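Local coordinates for acyl-CoA dehydrogenase domain protein Tcur3483 (Thermomonospora curvata, PDB 6WY9) that probably oxidises the CH-CH group of a donor substrate as an FAD-dependent member of the acyl-CoA dehydrogenase family, at residues 64-69 with 139-144; 73-78 with 106-111. One frame throughout, in Å; residues are numbered along the deposited sequence.

Contact 1: residues 64-69 with 139-144; sequences EVVKML and DIVFAI. With FDA (dihydroflavine-adenine dinucleotide), chain C.
Lys67 and Asp139 meet at the outer side of this contact, their side chains running obliquely across one another. The lysine keeps CG anti to its backbone N (chi1 179°) and bends at chi2 (40°), which carries its end to the carboxylate. OD1 of Asp139 lies along the CD-CE part of Lys67, 3.4 Å from CE, while OD2 is the oxygen nearer NZ and forms the salt bridge with it at 3.5 Å. Ser137 ties both ends together: its carbonyl O takes a hydrogen bond from the lysine NZ, and its OG is hydrogen-bonded to OD2 of Asp139. With an alanine in place of Lys67, the Asp139 carboxylate would probably lose its cationic mate, and the Ser137 carbonyl this donor. On the buried side, CG1 of Val66 touches CG2 of Val141 at 4.0 Å, a contact of single methyls. The contact thus sets helix 62-71 against the chain leading into strand 142-145, an outermost strand, within this chain, of a mixed sheet in the acyl-CoA dehydrogenase fold. That strand reaches the flavin. N3 of the dihydroflavin donates to the backbone O of Ile144 at 2.8 Å, with an N-H...O angle of 157°.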
loop_
_atom_site.group_PDB
_atom_site.type_symbol
_atom_site.label_atom_id
_atom_site.label_comp_id
_atom_site.label_asym_id
_atom_site.label_seq_id
_atom_site.Cartn_x
_atom_site.Cartn_y
_atom_site.Cartn_z
ATOM N N GLU A 64 -35.697 16.558 -17.284
ATOM C CA GLU A 64 -36.374 17.669 -16.622
ATOM C C GLU A 64 -35.377 18.669 -16.046
ATOM O O GLU A 64 -35.526 19.888 -16.214
ATOM C CB GLU A 64 -37.263 17.109 -15.520
ATOM C CG GLU A 64 -38.442 17.954 -15.164
ATOM C CD GLU A 64 -39.237 17.335 -14.037
ATOM O OE1 GLU A 64 -39.278 17.934 -12.935
ATOM O OE2 GLU A 64 -39.794 16.235 -14.256
ATOM N N VAL A 65 -34.367 18.169 -15.330
ATOM C CA VAL A 65 -33.321 19.045 -14.807
ATOM C C VAL A 65 -32.552 19.695 -15.950
ATOM O O VAL A 65 -32.409 20.921 -15.998
ATOM C CB VAL A 65 -32.376 18.263 -13.873
ATOM C CG1 VAL A 65 -31.356 19.203 -13.219
ATOM C CG2 VAL A 65 -33.164 17.511 -12.819
ATOM N N VAL A 66 -32.037 18.878 -16.881
ATOM C CA VAL A 66 -31.199 19.404 -17.963
ATOM C C VAL A 66 -31.899 20.563 -18.652
ATOM O O VAL A 66 -31.308 21.628 -18.864
ATOM C CB VAL A 66 -30.836 18.295 -18.970
ATOM C CG1 VAL A 66 -30.172 18.890 -20.221
ATOM C CG2 VAL A 66 -29.917 17.235 -18.326
ATOM N N LYS A 67 -33.174 20.370 -19.009
ATOM C CA LYS A 67 -33.908 21.422 -19.705
ATOM C C LYS A 67 -34.031 22.670 -18.845
ATOM O O LYS A 67 -33.937 23.793 -19.355
ATOM C CB LYS A 67 -35.291 20.930 -20.128
ATOM C CG LYS A 67 -36.107 21.991 -20.847
ATOM C CD LYS A 67 -35.207 22.777 -21.790
ATOM C CE LYS A 67 -35.968 23.756 -22.680
ATOM N NZ LYS A 67 -35.067 24.866 -23.176
ATOM N N MET A 68 -34.228 22.504 -17.533
ATOM C CA MET A 68 -34.259 23.675 -16.663
ATOM C C MET A 68 -32.918 24.399 -16.674
ATOM O O MET A 68 -32.853 25.605 -16.939
ATOM C CB MET A 68 -34.657 23.275 -15.241
ATOM C CG MET A 68 -36.157 23.316 -15.018
ATOM S SD MET A 68 -36.644 23.170 -13.295
ATOM C CE MET A 68 -36.327 21.426 -12.997
ATOM N N LEU A 69 -31.832 23.673 -16.385
ATOM C CA LEU A 69 -30.500 24.279 -16.435
ATOM C C LEU A 69 -30.245 24.968 -17.767
ATOM O O LEU A 69 -29.668 26.061 -17.814
ATOM C CB LEU A 69 -29.429 23.215 -16.210
ATOM C CG LEU A 69 -29.387 22.522 -14.860
ATOM C CD1 LEU A 69 -28.517 21.278 -15.004
ATOM C CD2 LEU A 69 -28.873 23.481 -13.793
ATOM N N ASP A 139 -31.921 20.874 -24.738
ATOM C CA ASP A 139 -32.913 20.076 -25.443
ATOM C C ASP A 139 -32.346 18.807 -26.071
ATOM O O ASP A 139 -33.124 17.913 -26.418
ATOM C CB ASP A 139 -33.603 20.911 -26.532
ATOM C CG ASP A 139 -34.493 21.990 -25.946
ATOM O OD1 ASP A 139 -35.470 21.652 -25.239
ATOM O OD2 ASP A 139 -34.190 23.178 -26.160
ATOM N N ILE A 140 -31.028 18.696 -26.224
ATOM C CA ILE A 140 -30.414 17.523 -26.830
ATOM C C ILE A 140 -29.448 16.909 -25.832
ATOM O O ILE A 140 -28.537 17.593 -25.343
ATOM C CB ILE A 140 -29.663 17.862 -28.124
ATOM C CG1 ILE A 140 -30.617 18.378 -29.191
ATOM C CG2 ILE A 140 -28.921 16.612 -28.626
ATOM C CD1 ILE A 140 -29.899 19.095 -30.294
ATOM N N VAL A 141 -29.626 15.622 -25.555
ATOM C CA VAL A 141 -28.697 14.879 -24.713
ATOM C C VAL A 141 -28.147 13.708 -25.515
ATOM O O VAL A 141 -28.867 13.102 -26.318
ATOM C CB VAL A 141 -29.355 14.402 -23.398
ATOM C CG1 VAL A 141 -28.499 13.312 -22.704
ATOM C CG2 VAL A 141 -29.578 15.594 -22.443
ATOM N N PHE A 142 -26.859 13.417 -25.316
ATOM C CA PHE A 142 -26.125 12.381 -26.023
ATOM C C PHE A 142 -25.750 11.270 -25.066
ATOM O O PHE A 142 -25.548 11.507 -23.876
ATOM C CB PHE A 142 -24.827 12.908 -26.645
ATOM C CG PHE A 142 -24.989 13.476 -28.049
ATOM C CD1 PHE A 142 -25.499 14.743 -28.236
ATOM C CD2 PHE A 142 -24.602 12.739 -29.180
ATOM C CE1 PHE A 142 -25.648 15.276 -29.531
ATOM C CE2 PHE A 142 -24.739 13.264 -30.467
ATOM C CZ PHE A 142 -25.267 14.545 -30.631
ATOM N N ALA A 143 -25.599 10.064 -25.602
ATOM C CA ALA A 143 -25.006 8.967 -24.856
ATOM C C ALA A 143 -23.826 8.418 -25.662
ATOM O O ALA A 143 -23.799 8.517 -26.892
ATOM C CB ALA A 143 -26.075 7.886 -24.536
ATOM N N ILE A 144 -22.817 7.880 -24.964
ATOM C CA ILE A 144 -21.584 7.424 -25.611
ATOM C C ILE A 144 -21.705 5.941 -25.945
ATOM O O ILE A 144 -21.837 5.099 -25.043
ATOM C CB ILE A 144 -20.341 7.650 -24.729
ATOM C CG1 ILE A 144 -20.124 9.124 -24.376
ATOM C CG2 ILE A 144 -19.106 7.135 -25.501
ATOM C CD1 ILE A 144 -19.934 10.015 -25.603
HETATM P PA FDA C . -12.319 -5.619 -19.717
HETATM O O1A FDA C . -12.808 -7.031 -19.678
HETATM O O2A FDA C . -11.730 -5.054 -21.021
HETATM O O5B FDA C . -11.018 -5.495 -18.640
HETATM C C5B FDA C . -11.471 -5.910 -17.379
HETATM C C4B FDA C . -10.301 -5.697 -16.400
HETATM O O4B FDA C . -9.121 -6.399 -17.022
HETATM C C3B FDA C . -9.814 -4.247 -16.346
HETATM O O3B FDA C . -10.466 -3.509 -15.380
HETATM C C2B FDA C . -8.373 -4.432 -15.907
HETATM O O2B FDA C . -8.226 -4.859 -14.499
HETATM C C1B FDA C . -7.891 -5.657 -16.744
HETATM N N9A FDA C . -7.185 -5.315 -17.977
HETATM C C8A FDA C . -7.717 -5.047 -19.254
HETATM N N7A FDA C . -6.771 -4.838 -20.162
HETATM C C5A FDA C . -5.583 -4.965 -19.475
HETATM C C6A FDA C . -4.252 -4.823 -19.898
HETATM N N6A FDA C . -3.944 -4.529 -21.176
HETATM N N1A FDA C . -3.236 -4.988 -19.024
HETATM C C2A FDA C . -3.626 -5.278 -17.747
HETATM N N3A FDA C . -4.851 -5.435 -17.190
HETATM C C4A FDA C . -5.818 -5.278 -18.108
HETATM N N1 FDA C . -18.894 2.537 -22.072
HETATM C C2 FDA C . -19.456 3.231 -23.164
HETATM O O2 FDA C . -19.153 2.912 -24.335
HETATM N N3 FDA C . -20.336 4.261 -22.850
HETATM C C4 FDA C . -20.700 4.635 -21.535
HETATM O O4 FDA C . -21.503 5.542 -21.364
HETATM C C4X FDA C . -20.082 3.872 -20.484
HETATM N N5 FDA C . -20.391 4.175 -19.157
HETATM C C5X FDA C . -20.220 3.196 -18.215
HETATM C C6 FDA C . -20.854 3.251 -17.029
HETATM C C7 FDA C . -20.669 2.203 -16.094
HETATM C C7M FDA C . -21.360 2.296 -14.859
HETATM C C8 FDA C . -19.854 1.160 -16.339
HETATM C C8M FDA C . -19.650 0.072 -15.361
HETATM C C9 FDA C . -19.174 1.115 -17.544
HETATM C C9A FDA C . -19.372 2.125 -18.479
HETATM N N10 FDA C . -18.690 2.101 -19.707
HETATM C C10 FDA C . -19.234 2.858 -20.750
HETATM C "C1'" FDA C . -17.870 0.903 -20.048
HETATM C "C2'" FDA C . -16.369 1.105 -19.699
HETATM O "O2'" FDA C . -15.791 1.961 -20.564
HETATM C "C3'" FDA C . -15.763 -0.369 -19.777
HETATM O "O3'" FDA C . -16.236 -1.164 -18.709
HETATM C "C4'" FDA C . -14.243 -0.323 -19.814
HETATM O "O4'" FDA C . -13.876 0.205 -21.042
HETATM C "C5'" FDA C . -13.703 -1.751 -19.534
HETATM O "O5'" FDA C . -14.145 -2.581 -20.567
HETATM P P FDA C . -14.642 -4.009 -19.937
HETATM O O1P FDA C . -15.671 -3.657 -18.976
HETATM O O2P FDA C . -14.966 -4.917 -21.113
HETATM O O3P FDA C . -13.402 -4.669 -19.052
#

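Contact 2: residues 73-78 with 106-111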
loop_
_atom_site.group_PDB
_atom_site.type_symbol
_atom_site.label_atom_id
_atom_site.label_comp_id
_atom_site.label_asym_id
_atom_site.label_seq_id
_atom_site.Cartn_x
_atom_site.Cartn_y
_atom_site.Cartn_z
ATOM N N GLY A 73 -29.439 29.098 -18.790
ATOM C CA GLY A 73 -28.150 29.571 -19.257
ATOM C C GLY A 73 -26.931 28.941 -18.617
ATOM O O GLY A 73 -25.818 29.425 -18.843
ATOM N N TRP A 74 -27.084 27.886 -17.827
ATOM C CA TRP A 74 -25.918 27.366 -17.122
ATOM C C TRP A 74 -25.139 26.328 -17.923
ATOM O O TRP A 74 -23.954 26.109 -17.641
ATOM C CB TRP A 74 -26.333 26.766 -15.778
ATOM C CG TRP A 74 -26.749 27.784 -14.756
ATOM C CD1 TRP A 74 -27.998 27.948 -14.230
ATOM C CD2 TRP A 74 -25.920 28.788 -14.152
ATOM N NE1 TRP A 74 -27.997 28.982 -13.326
ATOM C CE2 TRP A 74 -26.733 29.515 -13.255
ATOM C CE3 TRP A 74 -24.574 29.137 -14.271
ATOM C CZ2 TRP A 74 -26.235 30.577 -12.474
ATOM C CZ3 TRP A 74 -24.080 30.199 -13.488
ATOM C CH2 TRP A 74 -24.913 30.902 -12.610
ATOM N N LEU A 75 -25.764 25.701 -18.923
ATOM C CA LEU A 75 -25.065 24.681 -19.703
ATOM C C LEU A 75 -23.919 25.271 -20.528
ATOM O O LEU A 75 -22.843 24.668 -20.628
ATOM C CB LEU A 75 -26.069 23.940 -20.589
ATOM C CG LEU A 75 -27.112 23.165 -19.776
ATOM C CD1 LEU A 75 -27.913 22.190 -20.665
ATOM C CD2 LEU A 75 -26.448 22.434 -18.582
ATOM N N GLY A 76 -24.111 26.444 -21.123
ATOM C CA GLY A 76 -23.017 26.983 -21.908
ATOM C C GLY A 76 -22.052 27.839 -21.123
ATOM O O GLY A 76 -21.264 28.588 -21.709
ATOM N N TYR A 77 -22.104 27.756 -19.794
ATOM C CA TYR A 77 -21.319 28.644 -18.948
ATOM C C TYR A 77 -19.852 28.661 -19.351
ATOM O O TYR A 77 -19.225 29.726 -19.399
ATOM C CB TYR A 77 -21.460 28.197 -17.496
ATOM C CG TYR A 77 -21.095 29.256 -16.479
ATOM C CD1 TYR A 77 -21.842 30.426 -16.354
ATOM C CD2 TYR A 77 -20.031 29.062 -15.604
ATOM C CE1 TYR A 77 -21.520 31.390 -15.379
ATOM C CE2 TYR A 77 -19.705 30.004 -14.641
ATOM C CZ TYR A 77 -20.447 31.158 -14.530
ATOM O OH TYR A 77 -20.084 32.074 -13.575
ATOM N N GLY A 78 -19.284 27.492 -19.626
ATOM C CA GLY A 78 -17.889 27.392 -20.009
ATOM C C GLY A 78 -17.639 27.298 -21.503
ATOM O O GLY A 78 -16.485 27.252 -21.939
ATOM N N PRO A 106 -28.087 16.071 -11.118
ATOM C CA PRO A 106 -27.272 15.559 -12.217
ATOM C C PRO A 106 -27.038 16.664 -13.229
ATOM O O PRO A 106 -27.907 17.506 -13.464
ATOM C CB PRO A 106 -28.139 14.440 -12.797
ATOM C CG PRO A 106 -29.532 14.936 -12.563
ATOM C CD PRO A 106 -29.489 15.634 -11.212
ATOM N N PHE A 107 -25.840 16.676 -13.807
ATOM C CA PHE A 107 -25.441 17.637 -14.819
ATOM C C PHE A 107 -25.062 16.889 -16.092
ATOM O O PHE A 107 -24.468 15.812 -16.003
ATOM C CB PHE A 107 -24.254 18.462 -14.320
ATOM C CG PHE A 107 -23.883 19.606 -15.215
ATOM C CD1 PHE A 107 -23.048 19.409 -16.300
ATOM C CD2 PHE A 107 -24.313 20.891 -14.930
ATOM C CE1 PHE A 107 -22.682 20.455 -17.117
ATOM C CE2 PHE A 107 -23.957 21.948 -15.745
ATOM C CZ PHE A 107 -23.137 21.736 -16.838
ATOM N N PRO A 108 -25.418 17.392 -17.279
ATOM C CA PRO A 108 -25.119 16.624 -18.506
ATOM C C PRO A 108 -23.664 16.779 -18.936
ATOM O O PRO A 108 -23.359 17.348 -19.997
ATOM C CB PRO A 108 -26.096 17.232 -19.513
ATOM C CG PRO A 108 -26.212 18.656 -19.077
ATOM C CD PRO A 108 -26.161 18.636 -17.576
ATOM N N PHE A 109 -22.743 16.285 -18.093
ATOM C CA PHE A 109 -21.309 16.435 -18.355
ATOM C C PHE A 109 -20.960 15.902 -19.743
ATOM O O PHE A 109 -20.362 16.586 -20.576
ATOM C CB PHE A 109 -20.476 15.675 -17.306
ATOM C CG PHE A 109 -20.421 16.313 -15.932
ATOM C CD1 PHE A 109 -19.520 17.324 -15.654
ATOM C CD2 PHE A 109 -21.221 15.842 -14.899
ATOM C CE1 PHE A 109 -19.457 17.887 -14.378
ATOM C CE2 PHE A 109 -21.156 16.394 -13.627
ATOM C CZ PHE A 109 -20.281 17.415 -13.371
ATOM N N VAL A 110 -21.304 14.637 -19.980
ATOM C CA VAL A 110 -20.911 13.991 -21.230
ATOM C C VAL A 110 -21.386 14.802 -22.428
ATOM O O VAL A 110 -20.658 14.967 -23.407
ATOM C CB VAL A 110 -21.432 12.544 -21.277
ATOM C CG1 VAL A 110 -21.261 11.971 -22.632
ATOM C CG2 VAL A 110 -20.671 11.699 -20.295
ATOM N N THR A 111 -22.608 15.311 -22.378
ATOM C CA THR A 111 -23.140 15.969 -23.562
ATOM C C THR A 111 -22.546 17.357 -23.734
ATOM O O THR A 111 -22.176 17.742 -24.847
ATOM C CB THR A 111 -24.665 16.039 -23.485
ATOM O OG1 THR A 111 -25.190 14.700 -23.467
ATOM C CG2 THR A 111 -25.230 16.784 -24.715
#
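Leu75 reaches Phe107 and Pro108 with one methyl, CD2. This carbon lies 3.8 Å from CE2 of Phe107 and equally near CZ of that residue, so it sits by the outer end of the ring. It approaches the ring obliquely. The same methyl is 3.8 Å from CG of Pro108 and 3.9 Å from CD of Pro108, so it touches both rings, beside the place where the proline leans on the phenyl. The leucine and phenylalanine side chains point opposite ways and pass alongside. All three residues are buried, and the contact is wholly apolar.

Phe107 has CG anti to its backbone N (chi1 -172°), which swings the ring toward Leu75. Pro108 CD stands 3.4 Å above one face of the Phe107 ring, displaced from the ring centre, and so backs the ring from within its own segment. Pro108 is the centre of an inverse gamma turn and the N-cap residue of helix 109-122; Phe109 N donates a hydrogen bond to Phe107 O across this turn. On the other segment, Gly73 closes helix 62-71 in a Schellman motif with positive phi. A type I turn from Trp74 to Tyr77 follows and holds Leu75 at its second position.

Further out, Phe97 meets the Phe107 ring edge-to-face, and Val100 of the same helix 90-103 also touches Phe107. Val66 of helix 62-71 packs on both Leu75 and Pro108, and Leu69 adds to the cover over Leu75. Trp74 turns the other way, onto helix 26-41, and Tyr77 packs on Leu96 of helix 90-103; the loop thus lies among helices 26-41, 62-71 and 90-103, facing the start of helix 109-122.

Overall arrangement
The centres of contacts 1 and 2 are 8 Å apart, on the same side of the chain's centre. Along the chain the order is 64-69, 73-78, 106-111, 139-144, so both segments of contact 2 fall between those of contact 1. Helix 62-71 serves both: it supplies one side of contact 1 and runs into the loop of contact 2, where Leu69 O and Trp74 N are 3.2 Å apart. Helix 109-122 joins the other sides, with Thr111 OG1 hydrogen-bonded to Phe142 N and Val110 packed on Ile144. Together they connect helices of the N-terminal domain to strand 142-145, whose Ile144 borders the flavin. Contact 2 itself stays about 13 Å from the cofactor, measured from the Pro108 side chain.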